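Local coordinates for 27kDa outer membrane protein (Silicibacter pomeroyi, PDB 3GYK), which probably acts as a thiol-disulfide oxidoreductase through its DsbA-like thioredoxin domain, the part of the longer protein present here, at residues S147-E151 with D152-P156; M121-P124 with E125-A128. All coordinates share one frame; numbering follows the deposited sequence.

Overall arrangement
Contact 1 is a strand pairing at one margin of the thioredoxin-like sheet, whereas contact 2 is a helix start at the periphery of the helical part; their centres lie about 26 Å apart and their nearest atoms about 16 Å. Both are partly buried. Contact 1 places its inner strand, 147-150, in the interior and its outer strand, 153-155, largely at the surface; contact 2 buries Met121 and Val126 while Pro124, Thr127 and Ala128 remain exposed. In the hairpin Arg5 pairs with two turn carboxylates; at the helix start Arg73 bonds to a carbonyl and a hydroxyl. Helix 124-140 links them: it begins in contact 2, and its Leu140 touches Val149 and Leu154.

Contact 1. Residues S147-E151 with D152-P156; sequences SFVVE and DALVP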
loop_
_atom_site.group_PDB
_atom_site.type_symbol
_atom_site.label_atom_id
_atom_site.label_comp_id
_atom_site.label_asym_id
_atom_site.label_seq_id
_atom_site.Cartn_x
_atom_site.Cartn_y
_atom_site.Cartn_z
ATOM N N SER A 147 4.467 7.521 -3.280
ATOM C CA SER A 147 5.055 7.415 -4.632
ATOM C C SER A 147 4.385 6.251 -5.364
ATOM O O SER A 147 4.020 5.242 -4.754
ATOM C CB SER A 147 6.568 7.184 -4.582
ATOM O OG SER A 147 7.278 8.318 -4.087
ATOM N N PHE A 148 4.232 6.397 -6.676
ATOM C CA PHE A 148 3.524 5.398 -7.469
ATOM C C PHE A 148 4.367 4.899 -8.641
ATOM O O PHE A 148 5.213 5.604 -9.185
ATOM C CB PHE A 148 2.223 5.991 -8.050
ATOM C CG PHE A 148 1.216 6.396 -7.008
ATOM C CD1 PHE A 148 0.251 5.498 -6.570
ATOM C CD2 PHE A 148 1.206 7.694 -6.505
ATOM C CE1 PHE A 148 -0.724 5.886 -5.601
ATOM C CE2 PHE A 148 0.263 8.086 -5.539
ATOM C CZ PHE A 148 -0.707 7.163 -5.081
ATOM N N VAL A 149 4.080 3.665 -9.047
ATOM C CA VAL A 149 4.544 3.134 -10.333
ATOM C C VAL A 149 3.273 2.813 -11.085
ATOM O O VAL A 149 2.334 2.251 -10.507
ATOM C CB VAL A 149 5.334 1.794 -10.152
ATOM C CG1 VAL A 149 5.780 1.229 -11.506
ATOM C CG2 VAL A 149 6.549 1.984 -9.225
ATOM N N VAL A 150 3.214 3.184 -12.363
ATOM C CA VAL A 150 2.076 2.819 -13.202
ATOM C C VAL A 150 2.683 2.138 -14.427
ATOM O O VAL A 150 3.151 2.822 -15.353
ATOM C CB VAL A 150 1.214 4.030 -13.652
ATOM C CG1 VAL A 150 -0.008 3.538 -14.515
ATOM C CG2 VAL A 150 0.759 4.853 -12.416
ATOM N N GLU A 151 2.697 0.798 -14.401
ATOM C CA GLU A 151 3.373 -0.023 -15.435
ATOM C C GLU A 151 4.822 0.454 -15.553
ATOM O O GLU A 151 5.553 0.376 -14.587
ATOM C CB GLU A 151 2.665 -0.002 -16.803
ATOM C CG GLU A 151 1.524 -0.961 -16.981
ATOM C CD GLU A 151 1.859 -2.424 -16.683
ATOM O OE1 GLU A 151 2.583 -3.062 -17.463
ATOM O OE2 GLU A 151 1.321 -2.948 -15.709
ATOM N N ASP A 152 5.213 0.969 -16.716
ATOM C CA ASP A 152 6.616 1.359 -16.918
ATOM C C ASP A 152 6.942 2.755 -16.398
ATOM O O ASP A 152 8.114 3.145 -16.395
ATOM C CB ASP A 152 6.990 1.275 -18.389
ATOM C CG ASP A 152 7.045 -0.144 -18.893
ATOM O OD1 ASP A 152 7.340 -1.065 -18.124
ATOM O OD2 ASP A 152 6.821 -0.326 -20.095
ATOM N N ALA A 153 5.925 3.500 -15.995
ATOM C CA ALA A 153 6.089 4.905 -15.600
ATOM C C ALA A 153 6.292 5.034 -14.093
ATOM O O ALA A 153 5.660 4.329 -13.297
ATOM C CB ALA A 153 4.900 5.740 -16.043
ATOM N N LEU A 154 7.180 5.950 -13.714
ATOM C CA LEU A 154 7.335 6.315 -12.305
ATOM C C LEU A 154 6.649 7.644 -12.059
ATOM O O LEU A 154 6.854 8.621 -12.817
ATOM C CB LEU A 154 8.808 6.378 -11.934
ATOM C CG LEU A 154 9.623 5.087 -12.167
ATOM C CD1 LEU A 154 11.072 5.289 -11.688
ATOM C CD2 LEU A 154 8.974 3.893 -11.451
ATOM N N VAL A 155 5.811 7.659 -11.025
ATOM C CA VAL A 155 4.995 8.842 -10.667
ATOM C C VAL A 155 5.255 9.138 -9.172
ATOM O O VAL A 155 4.446 8.769 -8.290
ATOM C CB VAL A 155 3.493 8.596 -10.942
ATOM C CG1 VAL A 155 2.677 9.834 -10.605
ATOM C CG2 VAL A 155 3.274 8.243 -12.453
ATOM N N PRO A 156 6.400 9.754 -8.878
ATOM C CA PRO A 156 6.854 9.860 -7.470
ATOM C C PRO A 156 6.216 11.065 -6.767
ATOM O O PRO A 156 6.889 12.071 -6.471
ATOM C CB PRO A 156 8.359 10.055 -7.617
ATOM C CG PRO A 156 8.494 10.832 -8.935
ATOM C CD PRO A 156 7.427 10.219 -9.829
#
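A chi1 of 178° in Val149 sets CG1 opposite the backbone nitrogen and leaves CG2 next to it, where CG2 meets CD2 of Leu154 at 3.8 Å. In Leu154, CD1 stands opposite CA (chi2 -178°), and it is the other methyl, CD2, that meets Val149; the two side chains run side by side and point the same way. Leu140 of helix 124-140 touches both. On the other face, Phe148 and Val155 approach through their beta carbons, CB to CB 4.1 Å, while the phenyl ring leads away from the outer strand with Val155 O in plane at its edge. Val150 CG2 reaches Val155 CG2 at 4.2 Å, and Val150 also packs on Ala167 and Val168 of helix 161-174.

These residues form a beta hairpin closed by a two-residue loop, at the margin of the thioredoxin-like sheet. Phe148-Val155 and Val150-Ala153 are its hydrogen-bonded pairs, with Val149-Leu154 the non-hydrogen-bonded pair between them. Val155 N donates to Phe148 O at 2.8 Å, and Phe148 N returns a bond to Val155 O at 2.9 Å. Next to the turn, Val150 N to Ala153 O and Ala153 N to Val150 O each measure 2.9 Å. The type II' turn puts Glu151 at its first corner, with a positive phi of 53°. The Glu151 carboxylate accepts from Thr25 N through OE2 and forms a salt bridge with Arg5 through OE1; OD1 of Asp152 forms a salt bridge with the same guanidinium, which probably offsets the two like charges.

Contact 2. Residues M121-P124 with E125-A128; sequences MEAP and EVTA
Ala123 and Val126 meet where helix 124-140 begins: Ala123 occupies the N-cap position, and Pro124 opens the first turn. A proline fits this place well, since the first residues of a helix have no preceding turn to which their backbone nitrogens could donate.

Two backbone hydrogen bonds span the helix start. Val126 N donates to Ala123 O at 3.0 Å, a three-residue step with a rather bent N-H...O angle of 141° and the donor above the carbonyl plane. Pro124 O then accepts from Ala128 N at 2.9 Å, the four-residue step of a regular alpha helix, and this bond is straighter, at 160°.

Apolar packing accompanies these bonds. Val126 CG2 lies 4.2 Å from Ala123 CB. The first bond of the Met121 side chain, present as selenomethionine, points away from the helix start, and the side chain packs on Phe70, Ala74 and Ala77 of helix 66-77. With chi1 at 69°, CG of Glu125 lies between the backbone N and the carbonyl carbon and touches Ala123 CB at 4.2 Å. The extended Glu125 side chain also touches Arg79 and Gln80.

A methyl beside a carbonyl makes a contact of another kind: Val126 CG1 comes within 3.8 Å of Met121 O, an oxygen that also accepts a hydrogen bond from Arg73.

The polar links run outward to neighbouring parts of the protein. Glu125 O accepts from Asn13 ND2. Arg73 of helix 66-77 joins the loop to the helix, its NH1 bonding to Met121 O and its NH2 to Thr127 OG1.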
loop_
_atom_site.group_PDB
_atom_site.type_symbol
_atom_site.label_atom_id
_atom_site.label_comp_id
_atom_site.label_asym_id
_atom_site.label_seq_id
_atom_site.Cartn_x
_atom_site.Cartn_y
_atom_site.Cartn_z
HETATM N N MSE A 121 2.588 -9.779 14.078
HETATM C CA MSE A 121 3.448 -8.642 13.750
HETATM C C MSE A 121 4.947 -8.941 13.809
HETATM O O MSE A 121 5.721 -8.255 13.143
HETATM C CB MSE A 121 3.119 -7.422 14.625
HETATM C CG MSE A 121 1.851 -6.726 14.182
HETATM SE SE MSE A 121 1.256 -5.449 15.555
HETATM C CE MSE A 121 2.707 -4.102 15.373
ATOM N N GLU A 122 5.337 -9.946 14.585
ATOM C CA GLU A 122 6.744 -10.323 14.731
ATOM C C GLU A 122 7.264 -11.209 13.599
ATOM O O GLU A 122 8.472 -11.433 13.510
ATOM C CB GLU A 122 6.968 -11.057 16.047
ATOM C CG GLU A 122 6.459 -10.339 17.278
ATOM C CD GLU A 122 6.830 -11.059 18.561
ATOM O OE1 GLU A 122 6.632 -12.291 18.653
ATOM O OE2 GLU A 122 7.322 -10.383 19.484
ATOM N N ALA A 123 6.359 -11.726 12.762
ATOM C CA ALA A 123 6.710 -12.724 11.732
ATOM C C ALA A 123 7.835 -12.186 10.842
ATOM O O ALA A 123 7.802 -11.016 10.464
ATOM C CB ALA A 123 5.475 -13.062 10.856
ATOM N N PRO A 124 8.824 -13.042 10.512
ATOM C CA PRO A 124 9.878 -12.538 9.620
ATOM C C PRO A 124 9.380 -12.126 8.213
ATOM O O PRO A 124 10.013 -11.282 7.588
ATOM C CB PRO A 124 10.887 -13.701 9.553
ATOM C CG PRO A 124 10.104 -14.920 9.942
ATOM C CD PRO A 124 9.095 -14.420 10.966
ATOM N N GLU A 125 8.261 -12.665 7.719
ATOM C CA GLU A 125 7.739 -12.173 6.420
ATOM C C GLU A 125 7.336 -10.677 6.489
ATOM O O GLU A 125 7.379 -9.972 5.480
ATOM C CB GLU A 125 6.576 -13.030 5.876
ATOM C CG GLU A 125 5.308 -12.917 6.695
ATOM C CD GLU A 125 4.139 -13.743 6.158
ATOM O OE1 GLU A 125 4.083 -14.016 4.939
ATOM O OE2 GLU A 125 3.265 -14.118 6.971
ATOM N N VAL A 126 6.957 -10.198 7.682
ATOM C CA VAL A 126 6.555 -8.802 7.845
ATOM C C VAL A 126 7.806 -7.910 7.685
ATOM O O VAL A 126 7.832 -6.947 6.877
ATOM C CB VAL A 126 5.849 -8.573 9.237
ATOM C CG1 VAL A 126 5.663 -7.083 9.526
ATOM C CG2 VAL A 126 4.481 -9.277 9.253
ATOM N N THR A 127 8.846 -8.272 8.427
ATOM C CA THR A 127 10.153 -7.629 8.293
ATOM C C THR A 127 10.669 -7.669 6.840
ATOM O O THR A 127 11.134 -6.639 6.324
ATOM C CB THR A 127 11.148 -8.272 9.225
ATOM O OG1 THR A 127 10.678 -8.092 10.572
ATOM C CG2 THR A 127 12.525 -7.631 9.066
ATOM N N ALA A 128 10.552 -8.843 6.196
ATOM C CA ALA A 128 11.004 -9.018 4.813
ATOM C C ALA A 128 10.269 -8.059 3.872
ATOM O O ALA A 128 10.908 -7.455 2.985
ATOM C CB ALA A 128 10.882 -10.496 4.329
#